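Local coordinates for uncharacterized protein (Pseudomonas aeruginosa UCBPP-PA14, PDB 3FD9) that acts as an anti-activator of type III secretion genes, probably by disrupting self-association and DNA binding of the transcriptional activator ExsA, at residues A[45-50]-A[81-86]; A[51-56]-A[245-250]; A[60-65]-A[100-105]. One frame throughout, in Å; residues are numbered along the deposited sequence.

Contact 1 (A[45-50]-A[81-86]); sequences LEQLFR and DGWCAE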
loop_
_atom_site.group_PDB
_atom_site.type_symbol
_atom_site.label_atom_id
_atom_site.label_comp_id
_atom_site.label_asym_id
_atom_site.label_seq_id
_atom_site.Cartn_x
_atom_site.Cartn_y
_atom_site.Cartn_z
ATOM N N LEU A 45 -2.969 -16.431 -15.227
ATOM C CA LEU A 45 -3.053 -15.262 -14.368
ATOM C C LEU A 45 -4.490 -14.893 -14.054
ATOM O O LEU A 45 -4.803 -14.578 -12.921
ATOM C CB LEU A 45 -2.351 -14.062 -15.005
ATOM C CG LEU A 45 -1.080 -13.614 -14.306
ATOM C CD1 LEU A 45 -0.887 -12.127 -14.542
ATOM C CD2 LEU A 45 -1.195 -13.889 -12.830
ATOM N N GLU A 46 -5.356 -14.906 -15.062
ATOM C CA GLU A 46 -6.747 -14.535 -14.850
ATOM C C GLU A 46 -7.461 -15.630 -14.072
ATOM O O GLU A 46 -8.337 -15.349 -13.260
ATOM C CB GLU A 46 -7.461 -14.248 -16.175
ATOM C CG GLU A 46 -7.984 -15.487 -16.891
ATOM C CD GLU A 46 -8.708 -15.174 -18.202
ATOM O OE1 GLU A 46 -8.449 -14.102 -18.796
ATOM O OE2 GLU A 46 -9.535 -16.010 -18.637
ATOM N N GLN A 47 -7.075 -16.879 -14.293
ATOM C CA GLN A 47 -7.672 -17.968 -13.528
ATOM C C GLN A 47 -7.301 -17.843 -12.067
ATOM O O GLN A 47 -8.131 -18.057 -11.185
ATOM C CB GLN A 47 -7.260 -19.337 -14.064
ATOM C CG GLN A 47 -8.071 -19.778 -15.268
ATOM C CD GLN A 47 -7.416 -20.909 -16.015
ATOM O OE1 GLN A 47 -6.352 -21.375 -15.631
ATOM N NE2 GLN A 47 -8.049 -21.360 -17.092
ATOM N N LEU A 48 -6.048 -17.490 -11.814
ATOM C CA LEU A 48 -5.582 -17.264 -10.459
ATOM C C LEU A 48 -6.364 -16.138 -9.805
ATOM O O LEU A 48 -6.747 -16.235 -8.645
ATOM C CB LEU A 48 -4.098 -16.915 -10.451
ATOM C CG LEU A 48 -3.610 -16.353 -9.117
ATOM C CD1 LEU A 48 -3.632 -17.456 -8.055
ATOM C CD2 LEU A 48 -2.227 -15.752 -9.248
ATOM N N PHE A 49 -6.605 -15.068 -10.551
ATOM C CA PHE A 49 -7.217 -13.889 -9.963
ATOM C C PHE A 49 -8.656 -14.145 -9.560
ATOM O O PHE A 49 -9.170 -13.492 -8.659
ATOM C CB PHE A 49 -7.130 -12.682 -10.904
ATOM C CG PHE A 49 -5.747 -12.099 -11.015
ATOM C CD1 PHE A 49 -5.270 -11.631 -12.226
ATOM C CD2 PHE A 49 -4.918 -12.037 -9.909
ATOM C CE1 PHE A 49 -3.990 -11.096 -12.330
ATOM C CE2 PHE A 49 -3.638 -11.507 -10.005
ATOM C CZ PHE A 49 -3.175 -11.039 -11.215
ATOM N N ARG A 50 -9.299 -15.104 -10.216
ATOM C CA ARG A 50 -10.706 -15.383 -9.958
ATOM C C ARG A 50 -10.939 -16.577 -9.036
ATOM O O ARG A 50 -12.078 -16.864 -8.658
ATOM C CB ARG A 50 -11.459 -15.581 -11.275
ATOM C CG ARG A 50 -12.197 -14.338 -11.757
ATOM C CD ARG A 50 -12.539 -14.422 -13.236
ATOM N NE ARG A 50 -12.740 -15.800 -13.673
ATOM C CZ ARG A 50 -11.945 -16.433 -14.530
ATOM N NH1 ARG A 50 -10.899 -15.804 -15.053
ATOM N NH2 ARG A 50 -12.200 -17.690 -14.873
ATOM N N ASP A 81 -6.982 -27.438 -15.803
ATOM C CA ASP A 81 -7.714 -26.168 -15.766
ATOM C C ASP A 81 -8.352 -25.887 -14.410
ATOM O O ASP A 81 -8.882 -24.801 -14.173
ATOM C CB ASP A 81 -8.778 -26.131 -16.864
ATOM C CG ASP A 81 -8.179 -26.003 -18.246
ATOM O OD1 ASP A 81 -8.804 -26.486 -19.219
ATOM O OD2 ASP A 81 -7.077 -25.424 -18.356
ATOM N N GLY A 82 -8.306 -26.876 -13.528
ATOM C CA GLY A 82 -8.796 -26.705 -12.173
ATOM C C GLY A 82 -7.661 -26.741 -11.170
ATOM O O GLY A 82 -7.838 -27.200 -10.043
ATOM N N TRP A 83 -6.496 -26.249 -11.594
ATOM C CA TRP A 83 -5.287 -26.250 -10.772
ATOM C C TRP A 83 -5.457 -25.420 -9.506
ATOM O O TRP A 83 -4.903 -25.752 -8.460
ATOM C CB TRP A 83 -4.095 -25.741 -11.573
ATOM C CG TRP A 83 -4.269 -24.353 -12.131
ATOM C CD1 TRP A 83 -4.932 -24.000 -13.275
ATOM C CD2 TRP A 83 -3.746 -23.136 -11.584
ATOM N NE1 TRP A 83 -4.863 -22.640 -13.463
ATOM C CE2 TRP A 83 -4.141 -22.086 -12.438
ATOM C CE3 TRP A 83 -2.986 -22.830 -10.448
ATOM C CZ2 TRP A 83 -3.811 -20.760 -12.191
ATOM C CZ3 TRP A 83 -2.661 -21.516 -10.205
ATOM C CH2 TRP A 83 -3.069 -20.496 -11.071
ATOM N N CYS A 84 -6.232 -24.347 -9.605
ATOM C CA CYS A 84 -6.523 -23.504 -8.454
ATOM C C CYS A 84 -7.073 -24.297 -7.273
ATOM O O CYS A 84 -6.930 -23.894 -6.120
ATOM C CB CYS A 84 -7.530 -22.427 -8.841
ATOM S SG CYS A 84 -6.937 -21.297 -10.089
ATOM N N ALA A 85 -7.716 -25.419 -7.564
ATOM C CA ALA A 85 -8.368 -26.203 -6.531
ATOM C C ALA A 85 -7.357 -26.867 -5.607
ATOM O O ALA A 85 -7.737 -27.450 -4.592
ATOM C CB ALA A 85 -9.279 -27.247 -7.161
ATOM N N GLU A 86 -6.077 -26.782 -5.959
ATOM C CA GLU A 86 -5.018 -27.408 -5.170
ATOM C C GLU A 86 -4.330 -26.422 -4.243
ATOM O O GLU A 86 -3.465 -26.797 -3.451
ATOM C CB GLU A 86 -3.985 -28.065 -6.083
ATOM C CG GLU A 86 -4.405 -29.430 -6.584
ATOM C CD GLU A 86 -4.669 -30.401 -5.442
ATOM O OE1 GLU A 86 -3.806 -30.495 -4.536
ATOM O OE2 GLU A 86 -5.733 -31.067 -5.447
#

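Contact 2 (A[51-56]-A[245-250]); sequences CEWLQQ and LCQAQD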
loop_
_atom_site.group_PDB
_atom_site.type_symbol
_atom_site.label_atom_id
_atom_site.label_comp_id
_atom_site.label_asym_id
_atom_site.label_seq_id
_atom_site.Cartn_x
_atom_site.Cartn_y
_atom_site.Cartn_z
ATOM N N CYS A 51 -9.867 -17.266 -8.662
ATOM C CA CYS A 51 -10.021 -18.506 -7.912
ATOM C C CYS A 51 -10.437 -18.271 -6.460
ATOM O O CYS A 51 -10.170 -17.220 -5.888
ATOM C CB CYS A 51 -8.750 -19.358 -8.008
ATOM S SG CYS A 51 -7.429 -18.921 -6.876
ATOM N N GLU A 52 -11.097 -19.260 -5.870
ATOM C CA GLU A 52 -11.662 -19.123 -4.525
ATOM C C GLU A 52 -10.624 -18.837 -3.452
ATOM O O GLU A 52 -10.847 -18.004 -2.581
ATOM C CB GLU A 52 -12.448 -20.378 -4.146
ATOM C CG GLU A 52 -13.838 -20.438 -4.745
ATOM C CD GLU A 52 -14.801 -19.487 -4.056
ATOM O OE1 GLU A 52 -14.330 -18.544 -3.371
ATOM O OE2 GLU A 52 -16.030 -19.688 -4.197
ATOM N N TRP A 53 -9.502 -19.552 -3.515
ATOM C CA TRP A 53 -8.412 -19.411 -2.547
ATOM C C TRP A 53 -7.934 -17.978 -2.488
ATOM O O TRP A 53 -7.929 -17.365 -1.431
ATOM C CB TRP A 53 -7.247 -20.331 -2.909
ATOM C CG TRP A 53 -6.041 -20.175 -2.037
ATOM C CD1 TRP A 53 -5.892 -20.626 -0.758
ATOM C CD2 TRP A 53 -4.797 -19.547 -2.385
ATOM N NE1 TRP A 53 -4.642 -20.308 -0.282
ATOM C CE2 TRP A 53 -3.950 -19.641 -1.261
ATOM C CE3 TRP A 53 -4.324 -18.897 -3.533
ATOM C CZ2 TRP A 53 -2.660 -19.121 -1.248
ATOM C CZ3 TRP A 53 -3.040 -18.379 -3.523
ATOM C CH2 TRP A 53 -2.221 -18.494 -2.382
ATOM N N LEU A 54 -7.542 -17.439 -3.631
ATOM C CA LEU A 54 -7.015 -16.086 -3.663
ATOM C C LEU A 54 -8.105 -15.079 -3.296
ATOM O O LEU A 54 -7.824 -14.032 -2.723
ATOM C CB LEU A 54 -6.401 -15.772 -5.028
ATOM C CG LEU A 54 -5.600 -14.470 -5.106
ATOM C CD1 LEU A 54 -4.573 -14.384 -3.979
ATOM C CD2 LEU A 54 -4.918 -14.319 -6.459
ATOM N N GLN A 55 -9.351 -15.402 -3.620
ATOM C CA GLN A 55 -10.474 -14.533 -3.279
ATOM C C GLN A 55 -10.689 -14.476 -1.766
ATOM O O GLN A 55 -11.068 -13.444 -1.216
ATOM C CB GLN A 55 -11.752 -15.025 -3.960
ATOM C CG GLN A 55 -11.759 -14.877 -5.468
ATOM C CD GLN A 55 -11.938 -13.445 -5.902
ATOM O OE1 GLN A 55 -12.335 -12.584 -5.110
ATOM N NE2 GLN A 55 -11.643 -13.175 -7.170
ATOM N N GLN A 56 -10.456 -15.607 -1.111
ATOM C CA GLN A 56 -10.578 -15.730 0.330
ATOM C C GLN A 56 -9.505 -14.884 0.999
ATOM O O GLN A 56 -9.783 -14.131 1.933
ATOM C CB GLN A 56 -10.432 -17.203 0.724
ATOM C CG GLN A 56 -10.400 -17.514 2.221
ATOM C CD GLN A 56 -10.531 -19.016 2.507
ATOM O OE1 GLN A 56 -11.593 -19.613 2.298
ATOM N NE2 GLN A 56 -9.448 -19.628 2.983
ATOM N N LEU A 245 -15.885 -22.098 4.716
ATOM C CA LEU A 245 -15.059 -21.138 5.448
ATOM C C LEU A 245 -13.585 -21.472 5.313
ATOM O O LEU A 245 -12.734 -20.806 5.896
ATOM C CB LEU A 245 -15.457 -21.052 6.919
ATOM C CG LEU A 245 -16.931 -20.748 7.170
ATOM C CD1 LEU A 245 -17.229 -20.825 8.663
ATOM C CD2 LEU A 245 -17.343 -19.397 6.599
ATOM N N CYS A 246 -13.277 -22.508 4.548
ATOM C CA CYS A 246 -11.898 -22.741 4.143
ATOM C C CYS A 246 -11.846 -23.580 2.875
ATOM O O CYS A 246 -12.886 -23.968 2.325
ATOM C CB CYS A 246 -11.077 -23.365 5.270
ATOM S SG CYS A 246 -11.421 -25.094 5.576
ATOM N N GLN A 247 -10.633 -23.845 2.404
ATOM C CA GLN A 247 -10.447 -24.523 1.129
ATOM C C GLN A 247 -10.244 -25.998 1.374
ATOM O O GLN A 247 -9.915 -26.405 2.484
ATOM C CB GLN A 247 -9.253 -23.939 0.372
ATOM C CG GLN A 247 -9.412 -22.469 0.059
ATOM C CD GLN A 247 -10.767 -22.154 -0.544
ATOM O OE1 GLN A 247 -11.062 -22.554 -1.665
ATOM N NE2 GLN A 247 -11.595 -21.431 0.196
ATOM N N ALA A 248 -10.462 -26.801 0.342
ATOM C CA ALA A 248 -10.282 -28.231 0.471
ATOM C C ALA A 248 -8.890 -28.517 0.994
ATOM O O ALA A 248 -8.724 -29.347 1.886
ATOM C CB ALA A 248 -10.509 -28.921 -0.860
ATOM N N GLN A 249 -7.900 -27.809 0.455
ATOM C CA GLN A 249 -6.498 -28.095 0.745
ATOM C C GLN A 249 -5.881 -27.278 1.872
ATOM O O GLN A 249 -4.694 -27.426 2.162
ATOM C CB GLN A 249 -5.657 -27.936 -0.517
ATOM C CG GLN A 249 -6.029 -28.918 -1.606
ATOM C CD GLN A 249 -6.072 -30.343 -1.101
ATOM O OE1 GLN A 249 -5.202 -30.770 -0.344
ATOM N NE2 GLN A 249 -7.088 -31.091 -1.521
ATOM N N ASP A 250 -6.668 -26.408 2.497
ATOM C CA ASP A 250 -6.214 -25.694 3.687
ATOM C C ASP A 250 -5.966 -26.714 4.786
ATOM O O ASP A 250 -6.854 -27.488 5.114
ATOM C CB ASP A 250 -7.278 -24.703 4.148
ATOM C CG ASP A 250 -7.193 -23.363 3.435
ATOM O OD1 ASP A 250 -6.096 -23.003 2.954
ATOM O OD2 ASP A 250 -8.224 -22.654 3.367
#

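Contact 3 (A[60-65]-A[100-105]); sequences RGLALG and IDWVLL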
loop_
_atom_site.group_PDB
_atom_site.type_symbol
_atom_site.label_atom_id
_atom_site.label_comp_id
_atom_site.label_asym_id
_atom_site.label_seq_id
_atom_site.Cartn_x
_atom_site.Cartn_y
_atom_site.Cartn_z
ATOM N N ARG A 60 -9.959 -11.398 3.323
ATOM C CA ARG A 60 -9.472 -11.466 4.689
ATOM C C ARG A 60 -8.272 -10.550 4.905
ATOM O O ARG A 60 -7.837 -10.349 6.040
ATOM C CB ARG A 60 -9.145 -12.916 5.062
ATOM C CG ARG A 60 -10.375 -13.825 4.981
ATOM C CD ARG A 60 -10.061 -15.278 5.302
ATOM N NE ARG A 60 -11.278 -16.091 5.333
ATOM C CZ ARG A 60 -11.298 -17.396 5.594
ATOM N NH1 ARG A 60 -10.166 -18.037 5.843
ATOM N NH2 ARG A 60 -12.441 -18.061 5.612
ATOM N N GLY A 61 -7.749 -9.988 3.817
ATOM C CA GLY A 61 -6.585 -9.127 3.892
ATOM C C GLY A 61 -5.285 -9.880 4.117
ATOM O O GLY A 61 -4.327 -9.326 4.662
ATOM N N LEU A 62 -5.239 -11.136 3.685
ATOM C CA LEU A 62 -4.087 -11.989 3.960
ATOM C C LEU A 62 -3.012 -11.970 2.861
ATOM O O LEU A 62 -2.999 -12.808 1.963
ATOM C CB LEU A 62 -4.541 -13.420 4.258
ATOM C CG LEU A 62 -5.465 -13.554 5.476
ATOM C CD1 LEU A 62 -5.943 -14.980 5.650
ATOM C CD2 LEU A 62 -4.763 -13.082 6.734
ATOM N N ALA A 63 -2.097 -11.015 2.973
ATOM C CA ALA A 63 -1.037 -10.802 1.997
ATOM C C ALA A 63 -0.223 -12.055 1.693
ATOM O O ALA A 63 0.074 -12.832 2.589
ATOM C CB ALA A 63 -0.118 -9.697 2.492
ATOM N N LEU A 64 0.164 -12.230 0.434
ATOM C CA LEU A 64 0.978 -13.378 0.042
ATOM C C LEU A 64 2.423 -13.244 0.515
ATOM O O LEU A 64 2.957 -12.137 0.595
ATOM C CB LEU A 64 0.967 -13.552 -1.479
ATOM C CG LEU A 64 -0.387 -13.525 -2.187
ATOM C CD1 LEU A 64 -0.201 -13.914 -3.632
ATOM C CD2 LEU A 64 -1.362 -14.464 -1.512
ATOM N N GLY A 65 3.054 -14.380 0.801
ATOM C CA GLY A 65 4.463 -14.404 1.154
ATOM C C GLY A 65 5.232 -15.261 0.172
ATOM O O GLY A 65 4.694 -15.643 -0.860
ATOM N N ILE A 100 -7.283 -16.025 14.594
ATOM C CA ILE A 100 -8.270 -14.977 14.390
ATOM C C ILE A 100 -8.666 -14.839 12.933
ATOM O O ILE A 100 -9.839 -14.693 12.611
ATOM C CB ILE A 100 -7.736 -13.612 14.860
ATOM C CG1 ILE A 100 -7.604 -13.578 16.385
ATOM C CG2 ILE A 100 -8.644 -12.501 14.389
ATOM C CD1 ILE A 100 -6.766 -12.410 16.891
ATOM N N ASP A 101 -7.681 -14.865 12.048
ATOM C CA ASP A 101 -7.927 -14.538 10.656
ATOM C C ASP A 101 -8.479 -15.714 9.887
ATOM O O ASP A 101 -9.132 -15.537 8.859
ATOM C CB ASP A 101 -6.640 -14.071 9.995
ATOM C CG ASP A 101 -6.219 -12.705 10.459
ATOM O OD1 ASP A 101 -7.105 -11.829 10.610
ATOM O OD2 ASP A 101 -5.002 -12.505 10.670
ATOM N N TRP A 102 -8.200 -16.914 10.383
ATOM C CA TRP A 102 -8.584 -18.126 9.690
ATOM C C TRP A 102 -9.794 -18.798 10.316
ATOM O O TRP A 102 -10.465 -19.591 9.674
ATOM C CB TRP A 102 -7.402 -19.096 9.597
ATOM C CG TRP A 102 -6.655 -18.975 8.291
ATOM C CD1 TRP A 102 -7.010 -19.525 7.086
ATOM C CD2 TRP A 102 -5.441 -18.253 8.054
ATOM N NE1 TRP A 102 -6.092 -19.185 6.121
ATOM C CE2 TRP A 102 -5.122 -18.405 6.688
ATOM C CE3 TRP A 102 -4.594 -17.493 8.863
ATOM C CZ2 TRP A 102 -3.995 -17.830 6.118
ATOM C CZ3 TRP A 102 -3.473 -16.919 8.290
ATOM C CH2 TRP A 102 -3.183 -17.092 6.932
ATOM N N VAL A 103 -10.086 -18.480 11.565
ATOM C CA VAL A 103 -11.203 -19.120 12.235
ATOM C C VAL A 103 -12.182 -18.092 12.791
ATOM O O VAL A 103 -13.256 -17.894 12.240
ATOM C CB VAL A 103 -10.728 -20.049 13.371
ATOM C CG1 VAL A 103 -11.907 -20.757 14.003
ATOM C CG2 VAL A 103 -9.749 -21.060 12.843
ATOM N N LEU A 104 -11.803 -17.432 13.877
ATOM C CA LEU A 104 -12.743 -16.607 14.619
ATOM C C LEU A 104 -13.506 -15.607 13.759
ATOM O O LEU A 104 -14.731 -15.522 13.847
ATOM C CB LEU A 104 -12.046 -15.898 15.772
ATOM C CG LEU A 104 -11.312 -16.800 16.771
ATOM C CD1 LEU A 104 -10.795 -15.956 17.932
ATOM C CD2 LEU A 104 -12.206 -17.915 17.270
ATOM N N LEU A 105 -12.797 -14.855 12.927
ATOM C CA LEU A 105 -13.449 -13.849 12.093
ATOM C C LEU A 105 -14.354 -14.436 10.997
ATOM O O LEU A 105 -15.496 -14.004 10.835
ATOM C CB LEU A 105 -12.416 -12.895 11.489
ATOM C CG LEU A 105 -11.775 -11.914 12.458
ATOM C CD1 LEU A 105 -11.011 -10.872 11.685
ATOM C CD2 LEU A 105 -12.817 -11.246 13.350
HETATM O O HOH W 1 -9.002 -11.115 8.666
HETATM O O HOH W 2 -10.397 -20.385 7.043
#

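Contact 1 (A[45-50]-A[81-86])
Gln47, on helix 42-50, meets the indole of Trp83, which belongs to the short 3-10 segment 83-86 in the loop before strand 90-92. The glutamine already makes contact at its root, where CB lies 4.1 Å from Trp83 NE1. CG sits beside the backbone N and anti to the carbonyl carbon (chi1 -81°), and the chain continues extended from there. CD comes to 4.0 Å from Trp83 NE1, and OE1 closes the contact by accepting a nearly straight hydrogen bond from Trp83 NE1 at 2.9 Å (169° at the hydrogen). The oxygen lies in the plane of the indole, at its edge, whereas the amide plane is turned 50° from it. Beyond the pyrrole, Trp83 CH2 reaches Leu48 CB at 3.8 Å, and Cys84 SG approaches Gln47 O at 3.6 Å. The same SG lies over the centre of one face of the Trp83 ring. Gln47 OE1 also accepts from Arg44 NH1, one turn earlier in the helix. The carbonyl oxygen thus serves two donors, one of them cationic, which probably helps hold the amide with its oxygen toward the indole.

Contact 2 (A[51-56]-A[245-250])
Gln56 and Gln247 run past each other in opposite directions, their amide planes 72° apart, and this pairing joins helix 52-60 to the loop before strand 251-253. Gln56 reaches the loop with CG anti to the backbone N (chi1 174°) and CD extended beyond it, whereas Gln247 is bent at chi2. Gln247 NE2 donates to Gln56 OE1 at 2.8 Å; this acceptor lies close to the amide plane of Gln247, but the donor sits above the carbonyl plane of Gln56. At the other branch of Gln56 the meeting is tip to tip: NE2 donates to Asp250 OD2 at 3.3 Å, on the syn lone pair, with amide and carboxylate planes 34° apart. Both branches of one amide are therefore used, one as acceptor and one as donor, which is consistent with the modelled orientation of the amide.

Trp53 and Gln247 cross at about a right angle, Gln247 CG lying 4.1 Å from Trp53 CD1 at the ring edge, and Gln247 OE1 rests 3.6 Å from Glu52 CB. Asp250 OD2 takes a second bond, from Gln247 N at 2.9 Å, coming from above the carboxylate plane. Asp89, outside both segments, serves this group as well: its backbone N donates to Asp250 OD1, and its OD2 accepts from Trp53 NE1. Gln247 to Asp250 form a type I beta turn, bonded from Asp250 N to Gln247 O. The arrangement is that of a turn whose closing aspartate also ties its first backbone N-H, held against a helix of the N-terminal region just ahead of the two-stranded parallel sheet of 90-92 and 251-253.

Contact 3 (A[60-65]-A[100-105])
The indole of Trp102 carries Leu62 over one face, while the guanidinium of Arg60 turns its own edge to the same tryptophan. Arg60 ends helix 52-60, which finishes in a Schellman motif with Gly61 at positive phi, and Leu62 follows in the loop. Leu62 CD1 stands 3.6 Å from the centroid of the six-membered ring of Trp102, a CH-pi contact only 18° off the ring normal and displaced toward the rim, where CZ2 is the nearest atom at 3.5 Å. Trp102 CD1 lies in the guanidinium plane of Arg60, 3.7 Å from NH1, and the two planes are perpendicular, so this is no stack of the cation on the indole.

Arg60 and Leu62 both point toward helix 96-115, whose residues 100-104 make a wider, pi-type turn with Leu105 N bonded to Ile100 O. The chain of Arg60 is extended from CG to NE and passes the backbone of the opposing helix, with CD 3.7 Å from Asp101 O. Leu62 uses its other branch, CD2, on Asp101 CB at 3.9 Å.

The polar ends are satisfied partly beyond the pair of segments. Arg60 NH2 probably donates to Leu245 O, in the loop before strand 251-253. Asp101 OD2 forms a salt bridge with Arg31 of the second subunit, which also packs on Leu62 and Trp102, so the contact lies at a subunit interface.

Two waters join the segments where no direct hydrogen bond does. One accepts from Arg60 NH1 and donates to Trp102 O; the other donates to Arg60 O at 3.0 Å and to Asp101 OD1 at 2.8 Å.

Overall arrangement
The first segments of contacts 1, 2 and 3 follow one another along helices 42-50 and 52-60 into the loop at 60-65. Contacts 1 and 2 have centres 11 Å apart and touch, with Cys84 SG 3.4 Å from Cys51 CB. Contacts 2 and 3 are also 11 Å apart between centres; the probable bond from Arg60 to Leu245 joins them, and Leu54 packs on Leu64. Contacts 1 and 3, with centres 20 Å apart, do not touch. Contact 3 is nested within the long loop closed by contact 2, which brings the N-terminal and C-terminal regions together; contact 3 alone of the three meets another subunit.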